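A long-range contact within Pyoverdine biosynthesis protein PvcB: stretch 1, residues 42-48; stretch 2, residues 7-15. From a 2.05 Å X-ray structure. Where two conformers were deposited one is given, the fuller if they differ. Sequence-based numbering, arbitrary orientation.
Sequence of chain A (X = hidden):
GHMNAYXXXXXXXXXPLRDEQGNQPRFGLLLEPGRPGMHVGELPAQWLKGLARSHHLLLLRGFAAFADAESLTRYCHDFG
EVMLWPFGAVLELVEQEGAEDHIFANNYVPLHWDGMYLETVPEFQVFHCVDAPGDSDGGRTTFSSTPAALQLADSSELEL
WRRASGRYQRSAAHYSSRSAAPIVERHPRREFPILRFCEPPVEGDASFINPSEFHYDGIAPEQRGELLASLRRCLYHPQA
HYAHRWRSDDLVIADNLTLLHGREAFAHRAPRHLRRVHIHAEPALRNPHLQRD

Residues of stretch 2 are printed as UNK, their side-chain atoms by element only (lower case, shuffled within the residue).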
ATOM      1  N   GLU A  42       0.350  -5.009  14.553  1.00 20.25           N
ATOM      2  CA  GLU A  42      -0.251  -5.970  13.634  1.00 21.09           C
ATOM      3  C   GLU A  42      -0.661  -5.338  12.291  1.00 22.99           C
ATOM      4  O   GLU A  42      -0.751  -6.034  11.284  1.00 22.20           O
ATOM      5  CB  GLU A  42      -1.423  -6.696  14.313  1.00 21.01           C
ATOM      6  CG  GLU A  42      -0.963  -7.495  15.543  1.00 24.86           C
ATOM      7  CD  GLU A  42      -2.092  -8.183  16.302  1.00 22.32           C
ATOM      8  OE1 GLU A  42      -2.847  -8.967  15.704  1.00 27.71           O
ATOM      9  OE2 GLU A  42      -2.201  -7.954  17.517  1.00 28.53           O
ATOM     10  N   LEU A  43      -0.882  -4.027  12.268  1.00 22.21           N
ATOM     11  CA  LEU A  43      -1.217  -3.342  11.014  1.00 19.48           C
ATOM     12  C   LEU A  43       0.071  -3.004  10.259  1.00 21.77           C
ATOM     13  O   LEU A  43       1.099  -2.758  10.878  1.00 23.85           O
ATOM     14  CB  LEU A  43      -2.015  -2.059  11.306  1.00 20.66           C
ATOM     15  CG  LEU A  43      -3.314  -2.275  12.097  1.00 21.27           C
ATOM     16  CD1 LEU A  43      -4.010  -0.938  12.370  1.00 23.67           C
ATOM     17  CD2 LEU A  43      -4.236  -3.208  11.317  1.00 23.82           C
ATOM     18  N   PRO A  44       0.025  -2.999   8.918  1.00 21.18           N
ATOM     19  CA  PRO A  44       1.252  -2.684   8.178  1.00 23.16           C
ATOM     20  C   PRO A  44       1.559  -1.190   8.181  1.00 19.73           C
ATOM     21  O   PRO A  44       0.712  -0.395   7.782  1.00 20.45           O
ATOM     22  CB  PRO A  44       0.946  -3.152   6.739  1.00 22.48           C
ATOM     23  CG  PRO A  44      -0.505  -3.585   6.712  1.00 22.40           C
ATOM     24  CD  PRO A  44      -1.130  -3.229   8.037  1.00 23.46           C
ATOM     25  N   ALA A  45       2.765  -0.828   8.602  1.00 22.10           N
ATOM     26  CA  ALA A  45       3.197   0.569   8.651  1.00 24.79           C
ATOM     27  C   ALA A  45       3.097   1.278   7.302  1.00 25.17           C
ATOM     28  O   ALA A  45       2.792   2.476   7.253  1.00 21.07           O
ATOM     29  CB  ALA A  45       4.632   0.673   9.198  1.00 25.01           C
ATOM     30  N   GLN A  46       3.346   0.556   6.205  1.00 21.15           N
ATOM     31  CA  GLN A  46       3.280   1.182   4.875  1.00 26.25           C
ATOM     32  C   GLN A  46       1.854   1.649   4.583  1.00 24.27           C
ATOM     33  O   GLN A  46       1.638   2.705   3.991  1.00 22.00           O
ATOM     34  CB  GLN A  46       3.757   0.217   3.778  1.00 26.63           C
ATOM     35  CG  GLN A  46       3.933   0.858   2.391  1.00 40.14           C
ATOM     36  CD  GLN A  46       4.906   2.038   2.405  1.00 45.84           C
ATOM     37  OE1 GLN A  46       5.972   1.971   3.026  1.00 54.25           O
ATOM     38  NE2 GLN A  46       4.529   3.134   1.742  1.00 42.76           N
ATOM     39  N   TRP A  47       0.880   0.834   4.980  1.00 19.73           N
ATOM     40  CA  TRP A  47      -0.517   1.185   4.802  1.00 19.98           C
ATOM     41  C   TRP A  47      -0.899   2.396   5.677  1.00 19.16           C
ATOM     42  O   TRP A  47      -1.571   3.320   5.216  1.00 19.62           O
ATOM     43  CB  TRP A  47      -1.378  -0.029   5.141  1.00 18.20           C
ATOM     44  CG  TRP A  47      -2.842   0.200   5.086  1.00 20.02           C
ATOM     45  CD1 TRP A  47      -3.612   0.367   3.965  1.00 19.68           C
ATOM     46  CD2 TRP A  47      -3.738   0.238   6.201  1.00 20.73           C
ATOM     47  NE1 TRP A  47      -4.929   0.499   4.323  1.00 20.65           N
ATOM     48  CE2 TRP A  47      -5.032   0.438   5.689  1.00 20.72           C
ATOM     49  CE3 TRP A  47      -3.570   0.112   7.585  1.00 24.49           C
ATOM     50  CZ2 TRP A  47      -6.159   0.523   6.511  1.00 25.20           C
ATOM     51  CZ3 TRP A  47      -4.696   0.197   8.407  1.00 22.15           C
ATOM     52  CH2 TRP A  47      -5.972   0.406   7.858  1.00 19.85           C
ATOM     53  N   LEU A  48      -0.470   2.386   6.934  1.00 16.96           N
ATOM     54  CA  LEU A  48      -0.749   3.497   7.839  1.00 20.52           C
ATOM     55  C   LEU A  48      -0.169   4.793   7.291  1.00 18.12           C
ATOM     56  O   LEU A  48      -0.792   5.837   7.374  1.00 20.64           O
ATOM     57  CB  LEU A  48      -0.170   3.229   9.231  1.00 18.91           C
ATOM     58  CG  LEU A  48      -0.890   2.161  10.044  1.00 24.19           C
ATOM     59  CD1 LEU A  48      -0.127   1.879  11.348  1.00 23.60           C
ATOM     60  CD2 LEU A  48      -2.326   2.626  10.311  1.00 20.57           C
ATOM     61  N   UNK A   7     -14.818   1.114   4.374  1.00 37.58           N
ATOM     62  CA  UNK A   7     -14.649  -0.315   4.565  1.00 39.44           C
ATOM     63  C   UNK A   7     -13.264  -0.730   4.052  1.00 46.11           C
ATOM     64  O   UNK A   7     -12.886  -0.479   2.886  1.00 39.68           O
ATOM     65  c   UNK A   7     -16.131  -2.216   6.128  1.00 46.41           C
ATOM     66  c   UNK A   7     -17.827  -2.534   4.328  1.00 50.28           C
ATOM     67  c   UNK A   7     -15.771  -1.119   3.908  1.00 46.08           C
ATOM     68  c   UNK A   7     -16.815  -1.577   4.936  1.00 44.32           C
ATOM     69  N   UNK A   8     -12.493  -1.313   4.961  1.00 37.81           N
ATOM     70  CA  UNK A   8     -11.087  -1.592   4.719  1.00 31.69           C
ATOM     71  C   UNK A   8     -10.909  -3.041   4.329  1.00 28.56           C
ATOM     72  O   UNK A   8     -11.783  -3.869   4.583  1.00 31.37           O
ATOM     73  o   UNK A   8      -8.904  -1.347   5.742  1.00 33.14           O
ATOM     74  c   UNK A   8     -10.293  -1.333   6.003  1.00 31.70           C
ATOM     75  N   UNK A   9      -9.783  -3.350   3.698  1.00 26.27           N
ATOM     76  CA  UNK A   9      -9.400  -4.739   3.519  0.50 25.84           C
ATOM     77  C   UNK A   9      -8.487  -5.173   4.667  1.00 21.41           C
ATOM     78  O   UNK A   9      -8.050  -6.318   4.716  1.00 25.52           O
ATOM     79  o   UNK A   9      -7.423  -3.015   2.660  0.50 23.74           O
ATOM     80  c   UNK A   9      -7.797  -3.815   1.776  0.50 23.76           C
ATOM     81  c   UNK A   9      -8.723  -4.956   2.159  0.50 25.86           C
ATOM     82  o   UNK A   9      -7.447  -3.711   0.582  0.50 21.99           O
ATOM     83  N   UNK A  10      -8.206  -4.247   5.583  1.00 21.76           N
ATOM     84  CA  UNK A  10      -7.393  -4.535   6.767  1.00 19.88           C
ATOM     85  C   UNK A  10      -8.311  -4.940   7.933  1.00 22.06           C
ATOM     86  O   UNK A  10      -9.483  -4.568   7.956  1.00 22.50           O
ATOM     87  n   UNK A  10      -3.677  -3.967   4.877  1.00 21.21           N
ATOM     88  c   UNK A  10      -5.492  -2.915   6.090  1.00 20.50           C
ATOM     89  c   UNK A  10      -6.558  -3.304   7.145  1.00 19.89           C
ATOM     90  o   UNK A  10      -4.035  -4.589   7.008  1.00 21.82           O
ATOM     91  c   UNK A  10      -4.336  -3.901   6.028  1.00 24.13           C
ATOM     92  N   UNK A  11      -7.786  -5.700   8.905  1.00 22.75           N
ATOM     93  CA  UNK A  11      -8.642  -6.126  10.035  1.00 20.91           C
ATOM     94  C   UNK A  11      -8.818  -5.021  11.077  1.00 19.85           C
ATOM     95  O   UNK A  11      -8.295  -5.071  12.206  1.00 22.06           O
ATOM     96  c   UNK A  11      -7.891  -7.339  10.603  1.00 20.55           C
ATOM     97  c   UNK A  11      -6.412  -6.232   9.006  1.00 20.90           C
ATOM     98  c   UNK A  11      -6.419  -6.992  10.351  1.00 23.74           C
ATOM     99  N   UNK A  12      -9.565  -3.989  10.688  1.00 21.10           N
ATOM    100  CA  UNK A  12      -9.778  -2.818  11.532  1.00 20.10           C
ATOM    101  C   UNK A  12     -11.158  -2.237  11.250  1.00 22.51           C
ATOM    102  O   UNK A  12     -11.749  -2.538  10.236  1.00 20.97           O
ATOM    103  c   UNK A  12      -7.392  -2.014  11.620  1.00 31.72           C
ATOM    104  c   UNK A  12      -8.790  -1.668  11.206  1.00 24.97           C
ATOM    105  c   UNK A  12      -8.858  -1.335   9.712  1.00 26.78           C
ATOM    106  N   UNK A  13     -11.666  -1.400  12.151  1.00 21.77           N
ATOM    107  CA  UNK A  13     -12.901  -0.671  11.875  1.00 22.88           C
ATOM    108  C   UNK A  13     -12.486   0.766  11.662  1.00 24.04           C
ATOM    109  O   UNK A  13     -11.828   1.343  12.523  1.00 22.23           O
ATOM    110  n   UNK A  13     -15.106  -0.774  17.082  1.00 28.32           N
ATOM    111  c   UNK A  13     -14.642  -2.034  13.197  1.00 31.54           C
ATOM    112  c   UNK A  13     -13.866  -0.734  13.067  1.00 25.50           C
ATOM    113  n   UNK A  13     -14.281  -2.376  15.628  1.00 32.23           N
ATOM    114  c   UNK A  13     -15.288  -2.147  14.588  1.00 32.32           C
ATOM    115  c   UNK A  13     -14.215  -1.719  16.784  1.00 32.50           C
ATOM    116  n   UNK A  13     -13.252  -2.015  17.648  1.00 29.76           N
ATOM    117  N   UNK A  14     -12.879   1.343  10.532  1.00 21.42           N
ATOM    118  CA  UNK A  14     -12.541   2.717  10.222  1.00 24.54           C
ATOM    119  C   UNK A  14     -13.760   3.629  10.324  1.00 27.49           C
ATOM    120  O   UNK A  14     -14.879   3.243   9.978  1.00 24.38           O
ATOM    121  c   UNK A  14     -10.256   2.396   7.055  1.00 31.71           C
ATOM    122  c   UNK A  14      -9.641   2.243   9.440  1.00 25.85           C
ATOM    123  c   UNK A  14     -11.989   2.820   8.801  1.00 22.48           C
ATOM    124  c   UNK A  14     -10.740   2.020   8.442  1.00 32.30           C
ATOM    125  N   UNK A  15     -13.547   4.853  10.776  1.00 22.54           N
ATOM    126  CA  UNK A  15     -14.617   5.833  10.661  1.00 25.90           C
ATOM    127  C   UNK A  15     -14.082   7.256  10.697  1.00 25.57           C
ATOM    128  O   UNK A  15     -12.937   7.494  11.093  1.00 23.40           O
ATOM    129  o   UNK A  15     -15.151   5.620  13.018  1.00 28.59           O
ATOM    130  c   UNK A  15     -15.694   5.589  11.732  1.00 27.91           C
TER

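Position 7 carries four side-chain carbons, forked at the second, and is exposed and out of reach of the 42-48 stretch; four carbons forked at the second identify leucine, Leu7. Position 8 has a single carbon followed by one oxygen. Its CA-to-CB bond points toward the other stretch, and the oxygen approaches the indole of Trp47 obliquely. This is Ser8, whose OG lies 3.4 Å from Trp47 CZ2.

At position 9 two carbons end in a pair of oxygens, a short carboxylate that makes no contact with stretch 1, so the residue is Asp9. Position 10 is longer: three carbons, the third bearing one oxygen and one nitrogen, which defines an amide and hence glutamine. The second of these carbons sits over the Trp47 ring, and the amide oxygen reaches Pro44. In Gln10, CG is 3.4 Å from the centroid of the six-membered ring and only 13° off its normal, a CH-pi contact, while OE1 is 3.4 Å from Pro44 CD. The backbone here is steadied by a hydrogen bond from Gln10 N to Ser8 OG, 3.0 Å long.

Three carbons at position 11 close a ring onto the backbone nitrogen, as in proline alone among the standard residues. Pro11 meets stretch 1 through its CD, 4.4 Å from Leu43 CD2. Position 12, where the strand begins, has one carbon carrying two others, the branched pattern of valine. One methyl approaches Leu43 and the other Trp47: Val12 CG1 is 3.4 Å from Leu43 CD2, and Val12 CG2 is 3.8 Å from Trp47 CH2.

Position 13 runs through three carbons to a nitrogen and then a carbon with two more nitrogens, a guanidinium group. Arg13 is exposed and far from stretch 1. Position 14 again shows four carbons forked at the second; one terminal carbon lies near the indole, and Leu14 CD2 is 4.4 Å from Trp47 CH2. Position 15, one carbon and one oxygen, is Ser15, out of reach.

The contact, which buries 303 Å² in total, is one of packing, with no hydrogen bond between the stretches. Trp47 projects from the helix toward the other stretch, where Gln10 covers one face of its ring and Ser8, Val12 and Leu14 approach obliquely. Leu43, which precedes the N-cap residue Pro44, extends the apolar surface: its CA-to-CB bond points sideways, yet the end of the side chain comes nearer and meets Pro11 and Val12. Val12 thus touches both Leu43 and Trp47.

Stretch 2 (7-15) LSDQPVRLS
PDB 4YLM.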